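Local coordinates for protein N-acetylmuramoyl-L-alanine amidase (Mycolicibacterium smegmatis, PDB 7AGM) that probably cleaves the amide bond between N-acetylmuramic acid and L-alanine in peptidoglycan as a zinc-dependent amidase, at residues 27-40 / 83-95. Residues are numbered along the deposited sequence; the frame is centred on the assembly and turned at random.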
loop_
_atom_site.group_PDB
_atom_site.type_symbol
_atom_site.label_atom_id
_atom_site.label_comp_id
_atom_site.label_asym_id
_atom_site.label_seq_id
_atom_site.Cartn_x
_atom_site.Cartn_y
_atom_site.Cartn_z
ATOM N N ARG A 27 1.779 -3.711 -21.589
ATOM C CA ARG A 27 0.879 -2.779 -22.257
ATOM C C ARG A 27 0.798 -1.463 -21.491
ATOM O O ARG A 27 0.817 -1.440 -20.258
ATOM C CB ARG A 27 -0.515 -3.398 -22.365
ATOM C CG ARG A 27 -1.530 -2.514 -23.074
ATOM C CD ARG A 27 -2.899 -3.168 -23.130
ATOM N NE ARG A 27 -3.405 -3.503 -21.802
ATOM C CZ ARG A 27 -4.103 -2.670 -21.036
ATOM N NH1 ARG A 27 -4.376 -1.444 -21.464
ATOM N NH2 ARG A 27 -4.525 -3.060 -19.841
ATOM N N GLN A 28 0.706 -0.361 -22.233
ATOM C CA GLN A 28 0.746 0.969 -21.636
ATOM C C GLN A 28 -0.632 1.392 -21.141
ATOM O O GLN A 28 -1.640 1.215 -21.831
ATOM C CB GLN A 28 1.256 1.981 -22.660
ATOM C CG GLN A 28 2.707 1.765 -23.052
ATOM C CD GLN A 28 3.654 1.863 -21.867
ATOM O OE1 GLN A 28 3.888 2.946 -21.331
ATOM N NE2 GLN A 28 4.205 0.728 -21.456
ATOM N N VAL A 29 -0.666 1.955 -19.934
ATOM C CA VAL A 29 -1.905 2.422 -19.312
ATOM C C VAL A 29 -1.681 3.841 -18.803
ATOM O O VAL A 29 -0.537 4.215 -18.511
ATOM C CB VAL A 29 -2.370 1.471 -18.192
ATOM C CG1 VAL A 29 -2.502 0.037 -18.705
ATOM C CG2 VAL A 29 -1.432 1.539 -16.997
ATOM N N PRO A 30 -2.721 4.662 -18.684
ATOM C CA PRO A 30 -2.516 6.056 -18.276
ATOM C C PRO A 30 -2.034 6.173 -16.840
ATOM O O PRO A 30 -2.386 5.374 -15.967
ATOM C CB PRO A 30 -3.907 6.681 -18.436
ATOM C CG PRO A 30 -4.849 5.539 -18.354
ATOM C CD PRO A 30 -4.138 4.376 -18.972
ATOM N N THR A 31 -1.222 7.206 -16.604
ATOM C CA THR A 31 -0.676 7.494 -15.285
ATOM C C THR A 31 -1.511 8.487 -14.496
ATOM O O THR A 31 -1.332 8.594 -13.276
ATOM C CB THR A 31 0.713 8.117 -15.426
ATOM O OG1 THR A 31 0.598 9.385 -16.099
ATOM C CG2 THR A 31 1.626 7.204 -16.203
ATOM N N GLY A 32 -2.391 9.238 -15.163
ATOM C CA GLY A 32 -3.140 10.296 -14.522
ATOM C C GLY A 32 -2.520 11.668 -14.648
ATOM O O GLY A 32 -3.157 12.660 -14.263
ATOM N N ARG A 33 -1.305 11.765 -15.183
ATOM C CA ARG A 33 -0.659 13.052 -15.410
ATOM C C ARG A 33 -0.233 13.227 -16.863
ATOM O O ARG A 33 0.701 13.975 -17.159
ATOM C CB ARG A 33 0.505 13.273 -14.445
ATOM C CG ARG A 33 0.074 13.238 -12.992
ATOM C CD ARG A 33 1.228 13.555 -12.066
ATOM N NE ARG A 33 0.914 13.212 -10.688
ATOM C CZ ARG A 33 0.475 14.061 -9.766
ATOM N NH1 ARG A 33 0.302 15.349 -10.058
ATOM N NH2 ARG A 33 0.217 13.621 -8.539
ATOM N N GLY A 34 -0.917 12.547 -17.779
ATOM C CA GLY A 34 -0.710 12.745 -19.200
ATOM C C GLY A 34 0.230 11.762 -19.861
ATOM O O GLY A 34 0.404 11.827 -21.084
ATOM N N GLY A 35 0.847 10.861 -19.099
ATOM C CA GLY A 35 1.738 9.867 -19.638
ATOM C C GLY A 35 1.161 8.469 -19.530
ATOM O O GLY A 35 -0.019 8.270 -19.231
ATOM N N THR A 36 2.017 7.490 -19.803
ATOM C CA THR A 36 1.653 6.092 -19.634
ATOM C C THR A 36 2.794 5.358 -18.949
ATOM O O THR A 36 3.921 5.857 -18.858
ATOM C CB THR A 36 1.313 5.399 -20.965
ATOM O OG1 THR A 36 2.495 5.298 -21.770
ATOM C CG2 THR A 36 0.254 6.172 -21.728
ATOM N N LYS A 37 2.482 4.165 -18.455
ATOM C CA LYS A 37 3.487 3.262 -17.916
ATOM C C LYS A 37 2.980 1.836 -18.078
ATOM O O LYS A 37 1.848 1.602 -18.518
ATOM C CB LYS A 37 3.857 3.604 -16.466
ATOM C CG LYS A 37 2.724 3.462 -15.466
ATOM C CD LYS A 37 3.087 4.116 -14.135
ATOM C CE LYS A 37 4.384 3.556 -13.562
ATOM N NZ LYS A 37 4.668 4.094 -12.196
ATOM N N ASN A 38 3.835 0.880 -17.727
ATOM C CA ASN A 38 3.476 -0.524 -17.881
ATOM C C ASN A 38 2.264 -0.878 -17.026
ATOM O O ASN A 38 2.122 -0.404 -15.895
ATOM C CB ASN A 38 4.657 -1.416 -17.500
ATOM C CG ASN A 38 5.741 -1.436 -18.559
ATOM O OD1 ASN A 38 5.757 -0.606 -19.469
ATOM N ND2 ASN A 38 6.661 -2.387 -18.441
ATOM N N CYS A 39 1.378 -1.702 -17.599
ATOM C CA CYS A 39 0.217 -2.234 -16.884
ATOM C C CYS A 39 0.605 -2.796 -15.519
ATOM O O CYS A 39 -0.021 -2.483 -14.502
ATOM C CB CYS A 39 -0.447 -3.310 -17.751
ATOM S SG CYS A 39 -1.481 -4.510 -16.878
ATOM N N GLN A 40 1.632 -3.639 -15.479
ATOM C CA GLN A 40 2.107 -4.173 -14.212
ATOM C C GLN A 40 3.619 -4.324 -14.237
ATOM O O GLN A 40 4.258 -4.276 -15.290
ATOM C CB GLN A 40 1.446 -5.512 -13.854
ATOM C CG GLN A 40 0.207 -5.377 -12.976
ATOM C CD GLN A 40 0.505 -4.726 -11.633
ATOM O OE1 GLN A 40 1.654 -4.672 -11.190
ATOM N NE2 GLN A 40 -0.535 -4.230 -10.976
ATOM N N ALA A 83 -1.841 -15.949 -10.096
ATOM C CA ALA A 83 -2.323 -15.680 -11.443
ATOM C C ALA A 83 -2.253 -14.181 -11.710
ATOM O O ALA A 83 -1.904 -13.384 -10.832
ATOM C CB ALA A 83 -3.737 -16.243 -11.632
ATOM N N LEU A 84 -2.588 -13.799 -12.941
ATOM C CA LEU A 84 -2.562 -12.394 -13.324
ATOM C C LEU A 84 -3.513 -11.579 -12.454
ATOM O O LEU A 84 -4.564 -12.058 -12.024
ATOM C CB LEU A 84 -2.960 -12.241 -14.793
ATOM C CG LEU A 84 -1.938 -12.687 -15.837
ATOM C CD1 LEU A 84 -2.569 -12.677 -17.217
ATOM C CD2 LEU A 84 -0.720 -11.784 -15.799
ATOM N N GLY A 85 -3.117 -10.332 -12.190
ATOM C CA GLY A 85 -3.946 -9.374 -11.495
ATOM C C GLY A 85 -4.106 -8.115 -12.327
ATOM O O GLY A 85 -3.517 -7.989 -13.405
ATOM N N PRO A 86 -4.899 -7.157 -11.846
ATOM C CA PRO A 86 -5.263 -6.007 -12.684
ATOM C C PRO A 86 -4.109 -5.033 -12.879
ATOM O O PRO A 86 -3.192 -4.938 -12.063
ATOM C CB PRO A 86 -6.398 -5.337 -11.897
ATOM C CG PRO A 86 -6.866 -6.368 -10.911
ATOM C CD PRO A 86 -5.648 -7.172 -10.578
ATOM N N CYS A 87 -4.186 -4.286 -13.984
ATOM C CA CYS A 87 -3.228 -3.218 -14.258
ATOM C C CYS A 87 -3.340 -2.101 -13.218
ATOM O O CYS A 87 -4.336 -1.973 -12.499
ATOM C CB CYS A 87 -3.482 -2.612 -15.638
ATOM S SG CYS A 87 -3.378 -3.783 -17.001
ATOM N N VAL A 88 -2.305 -1.255 -13.176
ATOM C CA VAL A 88 -2.242 -0.208 -12.156
ATOM C C VAL A 88 -3.369 0.804 -12.312
ATOM O O VAL A 88 -3.881 1.320 -11.314
ATOM C CB VAL A 88 -0.849 0.456 -12.102
ATOM C CG1 VAL A 88 0.202 -0.529 -11.575
ATOM C CG2 VAL A 88 -0.458 0.996 -13.459
ATOM N N ASP A 89 -3.780 1.103 -13.548
ATOM C CA ASP A 89 -4.924 1.994 -13.727
ATOM C C ASP A 89 -6.224 1.310 -13.316
ATOM O O ASP A 89 -7.102 1.944 -12.712
ATOM C CB ASP A 89 -4.988 2.541 -15.158
ATOM C CG ASP A 89 -5.198 1.460 -16.209
ATOM O OD1 ASP A 89 -4.768 0.303 -16.002
ATOM O OD2 ASP A 89 -5.766 1.785 -17.273
ATOM N N GLU A 90 -6.344 0.009 -13.608
ATOM C CA GLU A 90 -7.526 -0.754 -13.217
ATOM C C GLU A 90 -7.669 -0.838 -11.699
ATOM O O GLU A 90 -8.787 -0.801 -11.177
ATOM C CB GLU A 90 -7.474 -2.154 -13.841
ATOM C CG GLU A 90 -7.568 -2.149 -15.366
ATOM C CD GLU A 90 -7.401 -3.532 -16.009
ATOM O OE1 GLU A 90 -6.709 -4.406 -15.440
ATOM O OE2 GLU A 90 -7.965 -3.741 -17.105
ATOM N N ARG A 91 -6.557 -0.965 -10.970
ATOM C CA ARG A 91 -6.647 -0.990 -9.511
ATOM C C ARG A 91 -7.185 0.328 -8.959
ATOM O O ARG A 91 -7.966 0.337 -7.995
ATOM C CB ARG A 91 -5.290 -1.352 -8.903
ATOM C CG ARG A 91 -4.817 -2.758 -9.279
ATOM C CD ARG A 91 -3.407 -3.016 -8.813
ATOM N NE ARG A 91 -2.943 -4.323 -9.285
ATOM C CZ ARG A 91 -2.423 -5.287 -8.524
ATOM N NH1 ARG A 91 -2.266 -5.113 -7.215
ATOM N NH2 ARG A 91 -2.041 -6.432 -9.082
ATOM N N ALA A 92 -6.798 1.458 -9.561
ATOM C CA ALA A 92 -7.400 2.729 -9.158
ATOM C C ALA A 92 -8.879 2.788 -9.525
ATOM O O ALA A 92 -9.702 3.251 -8.724
ATOM C CB ALA A 92 -6.638 3.919 -9.754
ATOM N N ALA A 93 -9.243 2.292 -10.713
ATOM C CA ALA A 93 -10.650 2.289 -11.117
ATOM C C ALA A 93 -11.501 1.420 -10.193
ATOM O O ALA A 93 -12.619 1.803 -9.825
ATOM C CB ALA A 93 -10.782 1.828 -12.568
ATOM N N MET A 94 -10.984 0.255 -9.795
ATOM C CA MET A 94 -11.700 -0.594 -8.844
ATOM C C MET A 94 -11.909 0.125 -7.521
ATOM O O MET A 94 -13.003 0.083 -6.948
ATOM C CB MET A 94 -10.917 -1.881 -8.608
ATOM C CG MET A 94 -10.857 -2.801 -9.804
ATOM S SD MET A 94 -9.704 -4.162 -9.479
ATOM C CE MET A 94 -10.659 -5.144 -8.318
ATOM N N ALA A 95 -10.878 0.817 -7.030
ATOM C CA ALA A 95 -11.025 1.573 -5.794
ATOM C C ALA A 95 -12.079 2.659 -5.948
ATOM O O ALA A 95 -12.974 2.799 -5.108
ATOM C CB ALA A 95 -9.687 2.198 -5.399
HETATM O O HOH W 1 -5.983 -1.401 -18.194
HETATM O O HOH W 2 -5.963 0.953 -19.940
#
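C39 and C87 are joined covalently, SG to SG at 2.0 Å with a disulfide torsion of -84°, tying the end of a small β-hairpin (strands 28-30 and 36-38) to the N-cap residue of helix 88-98. Beside the bridge the backbones meet too: V88 N, in the first turn of the helix, donates to C39 O at 2.9 Å.

Q40 reaches the carbonyl of P86, just before the helix. In the one of its two modelled conformers described here, the chain turns about CB-CG (chi2 -61°) and NE2 donates to P86 O at 3.0 Å, nearly straight and in the carbonyl plane. R91 NE also donates to P86 O, at 2.9 Å, from above that plane. Q40 NE2 lies over one face of the R91 guanidinium, the planes 58° apart and the two donors not bonded to each other. This corner borders the zinc site of this Amidase_3-family enzyme: Q40 sits about 4 Å from the zinc ligand H17, side chain to side chain, while the far nitrogens of R91 bind D14 in a salt bridge and the carbonyls of P15 and H17.

Apolar packing on the hairpin side sets V29 CG2 against V88 CG2 at 3.7 Å, the side chains crossing near a right angle. V29 CB and P30 CD make van der Waals contact with the D89 carboxylate. Two waters bridge that carboxylate to R27, one from OD1 to NH2, the other from OD2 to NH1, both in plane at the guanidinium edge.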